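Local coordinates for protein arginase (RocF) (Helicobacter pylori, PDB 4G3H) that probably hydrolyses L-arginine to L-ornithine and urea, using two manganese ions bound in each subunit, at residues Val226-Leu231 and Arg273-Glu278. Sequence-based numbering, arbitrary orientation.
Sequences VDIIYL and RLKAVE
Arg273, Leu231 and Ile229 have the largest buried areas of the contact, where strands 228-231 and 274-278 run parallel, their directions 16° apart. Just before its strand, Arg273 has CG beside its own backbone N, laid against Asp227 O; the bend at chi3 (-68°) then swings the guanidinium to Val226. Arg273 NH1 gives a hydrogen bond to Val226 O (2.9 Å) on a carbonyl lone pair, nearly in the guanidinium plane, and also bonds Leu223 O, so two carbonyls grip one nitrogen. Ile229 CD1 lies over one guanidinium face, near its rim. Ile229 uses both its N-H and its C=O on the same neighbour: its N reaches Arg273 O (2.7 Å) from above the carbonyl plane, while Lys275 N meets Ile229 O (2.9 Å) almost along the C=O axis. Further on, Leu231 N bonds Ala276 O (3.0 Å) and Leu231 O takes Glu278 N. On the face with Ile229, Leu231 rests its CB on Leu274 CD1 (3.7 Å) and lies alongside Val277, pointing the same way; helix 293-309 packs on Leu274 and Val277. On the other face, Tyr230 has CG anti to its backbone N, which carries the ring past Ala276 CB; its OH donates a short hydrogen bond to Glu278 OE1 (2.5 Å), which it meets from above the carboxylate plane. Ser88 OG holds Glu278 OE2, and the Glu278 side chain sits about 8 Å from a manganese ion. With helix 256-269 between them, strands 228-234 and 274-280 form a beta-alpha-beta unit of the arginase fold's eight-stranded parallel sheet; the first leads into metal ligands Asp234 and Asp236.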
ATOM      1  N   VAL A 226     -16.983  -3.488   8.313  1.00 33.86           N
ATOM      2  CA  VAL A 226     -16.633  -3.106   6.939  1.00 30.62           C
ATOM      3  C   VAL A 226     -17.104  -4.129   5.917  1.00 29.13           C
ATOM      4  O   VAL A 226     -17.204  -5.314   6.222  1.00 27.88           O
ATOM      5  CB  VAL A 226     -15.100  -2.893   6.763  1.00 23.06           C
ATOM      6  CG1 VAL A 226     -14.584  -1.933   7.835  1.00 19.75           C
ATOM      7  CG2 VAL A 226     -14.370  -4.229   6.815  1.00 19.18           C
ATOM      8  N   ASP A 227     -17.382  -3.661   4.702  1.00 29.49           N
ATOM      9  CA  ASP A 227     -17.852  -4.529   3.625  1.00 30.05           C
ATOM     10  C   ASP A 227     -16.712  -5.110   2.807  1.00 29.16           C
ATOM     11  O   ASP A 227     -16.801  -6.238   2.327  1.00 29.00           O
ATOM     12  CB  ASP A 227     -18.783  -3.758   2.685  1.00 35.59           C
ATOM     13  CG  ASP A 227     -20.000  -3.208   3.392  1.00 38.62           C
ATOM     14  OD1 ASP A 227     -20.746  -4.016   3.989  1.00 42.34           O
ATOM     15  OD2 ASP A 227     -20.206  -1.973   3.348  1.00 36.75           O
ATOM     16  N   ILE A 228     -15.656  -4.327   2.615  1.00 27.28           N
ATOM     17  CA  ILE A 228     -14.512  -4.795   1.848  1.00 27.40           C
ATOM     18  C   ILE A 228     -13.216  -4.271   2.445  1.00 26.15           C
ATOM     19  O   ILE A 228     -13.188  -3.229   3.096  1.00 24.37           O
ATOM     20  CB  ILE A 228     -14.598  -4.381   0.366  1.00 28.84           C
ATOM     21  CG1 ILE A 228     -14.662  -2.865   0.252  1.00 28.21           C
ATOM     22  CG2 ILE A 228     -15.801  -5.044  -0.294  1.00 25.35           C
ATOM     23  CD1 ILE A 228     -14.627  -2.386  -1.171  1.00 32.71           C
ATOM     24  N   ILE A 229     -12.139  -5.004   2.197  1.00 27.87           N
ATOM     25  CA  ILE A 229     -10.851  -4.665   2.758  1.00 26.97           C
ATOM     26  C   ILE A 229      -9.757  -4.480   1.714  1.00 27.61           C
ATOM     27  O   ILE A 229      -9.724  -5.170   0.690  1.00 28.59           O
ATOM     28  CB  ILE A 229     -10.439  -5.761   3.761  1.00 20.24           C
ATOM     29  CG1 ILE A 229     -11.524  -5.898   4.833  1.00 18.25           C
ATOM     30  CG2 ILE A 229      -9.099  -5.432   4.398  1.00 19.12           C
ATOM     31  CD1 ILE A 229     -11.276  -7.021   5.828  1.00 14.04           C
ATOM     32  N   TYR A 230      -8.875  -3.523   1.989  1.00 22.50           N
ATOM     33  CA  TYR A 230      -7.738  -3.207   1.133  1.00 21.52           C
ATOM     34  C   TYR A 230      -6.475  -3.443   1.970  1.00 20.04           C
ATOM     35  O   TYR A 230      -6.340  -2.881   3.062  1.00 18.33           O
ATOM     36  CB  TYR A 230      -7.809  -1.733   0.703  1.00 23.43           C
ATOM     37  CG  TYR A 230      -6.674  -1.263  -0.187  1.00 23.54           C
ATOM     38  CD1 TYR A 230      -6.758  -1.356  -1.580  1.00 24.88           C
ATOM     39  CD2 TYR A 230      -5.509  -0.721   0.367  1.00 24.07           C
ATOM     40  CE1 TYR A 230      -5.705  -0.916  -2.402  1.00 25.08           C
ATOM     41  CE2 TYR A 230      -4.453  -0.283  -0.440  1.00 25.57           C
ATOM     42  CZ  TYR A 230      -4.557  -0.383  -1.821  1.00 26.76           C
ATOM     43  OH  TYR A 230      -3.509   0.045  -2.608  1.00 25.56           O
ATOM     44  N   LEU A 231      -5.566  -4.286   1.483  1.00 23.40           N
ATOM     45  CA  LEU A 231      -4.323  -4.532   2.218  1.00 23.36           C
ATOM     46  C   LEU A 231      -3.143  -3.842   1.533  1.00 22.96           C
ATOM     47  O   LEU A 231      -2.883  -4.047   0.342  1.00 22.14           O
ATOM     48  CB  LEU A 231      -4.025  -6.033   2.351  1.00 12.98           C
ATOM     49  CG  LEU A 231      -2.861  -6.297   3.330  1.00 15.45           C
ATOM     50  CD1 LEU A 231      -3.071  -7.613   4.059  1.00 12.79           C
ATOM     51  CD2 LEU A 231      -1.519  -6.285   2.590  1.00 12.06           C
ATOM     52  N   ARG A 273     -13.533 -10.744   2.308  1.00 26.18           N
ATOM     53  CA  ARG A 273     -13.708  -9.318   2.051  1.00 23.70           C
ATOM     54  C   ARG A 273     -12.493  -8.593   1.462  1.00 22.38           C
ATOM     55  O   ARG A 273     -12.594  -7.425   1.090  1.00 20.26           O
ATOM     56  CB  ARG A 273     -14.160  -8.619   3.337  1.00 31.80           C
ATOM     57  CG  ARG A 273     -15.549  -9.038   3.818  1.00 30.62           C
ATOM     58  CD  ARG A 273     -15.904  -8.375   5.148  1.00 30.95           C
ATOM     59  NE  ARG A 273     -15.075  -8.880   6.245  1.00 29.56           N
ATOM     60  CZ  ARG A 273     -15.060  -8.371   7.474  1.00 29.16           C
ATOM     61  NH1 ARG A 273     -15.828  -7.331   7.784  1.00 28.76           N
ATOM     62  NH2 ARG A 273     -14.274  -8.903   8.399  1.00 27.38           N
ATOM     63  N   LEU A 274     -11.355  -9.277   1.382  1.00 28.48           N
ATOM     64  CA  LEU A 274     -10.142  -8.678   0.819  1.00 28.08           C
ATOM     65  C   LEU A 274     -10.326  -8.546  -0.689  1.00 27.76           C
ATOM     66  O   LEU A 274     -10.452  -9.549  -1.383  1.00 28.89           O
ATOM     67  CB  LEU A 274      -8.924  -9.566   1.108  1.00 21.76           C
ATOM     68  CG  LEU A 274      -7.549  -9.069   0.631  1.00 22.90           C
ATOM     69  CD1 LEU A 274      -7.184  -7.768   1.344  1.00 21.87           C
ATOM     70  CD2 LEU A 274      -6.496 -10.130   0.922  1.00 20.14           C
ATOM     71  N   LYS A 275     -10.334  -7.314  -1.196  1.00 29.27           N
ATOM     72  CA  LYS A 275     -10.519  -7.084  -2.627  1.00 29.28           C
ATOM     73  C   LYS A 275      -9.262  -6.619  -3.359  1.00 28.20           C
ATOM     74  O   LYS A 275      -9.261  -6.507  -4.584  1.00 29.46           O
ATOM     75  CB  LYS A 275     -11.657  -6.078  -2.863  1.00 29.48           C
ATOM     76  CG  LYS A 275     -12.989  -6.524  -2.277  1.00 31.61           C
ATOM     77  CD  LYS A 275     -13.366  -7.900  -2.799  1.00 35.62           C
ATOM     78  CE  LYS A 275     -14.547  -8.484  -2.044  1.00 39.39           C
ATOM     79  NZ  LYS A 275     -14.847  -9.881  -2.476  1.00 39.57           N
ATOM     80  N   ALA A 276      -8.194  -6.338  -2.621  1.00 23.28           N
ATOM     81  CA  ALA A 276      -6.956  -5.919  -3.263  1.00 22.57           C
ATOM     82  C   ALA A 276      -5.763  -5.966  -2.332  1.00 21.83           C
ATOM     83  O   ALA A 276      -5.901  -5.801  -1.116  1.00 20.70           O
ATOM     84  CB  ALA A 276      -7.101  -4.506  -3.845  1.00 15.99           C
ATOM     85  N   VAL A 277      -4.592  -6.212  -2.912  1.00 20.61           N
ATOM     86  CA  VAL A 277      -3.356  -6.228  -2.153  1.00 18.62           C
ATOM     87  C   VAL A 277      -2.303  -5.407  -2.885  1.00 19.94           C
ATOM     88  O   VAL A 277      -2.081  -5.573  -4.093  1.00 18.96           O
ATOM     89  CB  VAL A 277      -2.812  -7.646  -1.933  1.00 18.46           C
ATOM     90  CG1 VAL A 277      -1.495  -7.563  -1.182  1.00 15.88           C
ATOM     91  CG2 VAL A 277      -3.822  -8.488  -1.136  1.00 18.32           C
ATOM     92  N   GLU A 278      -1.670  -4.513  -2.136  1.00 17.07           N
ATOM     93  CA  GLU A 278      -0.631  -3.641  -2.651  1.00 17.82           C
ATOM     94  C   GLU A 278       0.672  -3.951  -1.910  1.00 19.37           C
ATOM     95  O   GLU A 278       0.691  -3.983  -0.673  1.00 19.33           O
ATOM     96  CB  GLU A 278      -1.023  -2.179  -2.398  1.00 19.88           C
ATOM     97  CG  GLU A 278      -0.009  -1.139  -2.863  1.00 22.02           C
ATOM     98  CD  GLU A 278      -0.168   0.197  -2.145  1.00 26.32           C
ATOM     99  OE1 GLU A 278      -1.246   0.451  -1.567  1.00 28.37           O
ATOM    100  OE2 GLU A 278       0.785   1.002  -2.161  1.00 27.13           O
TER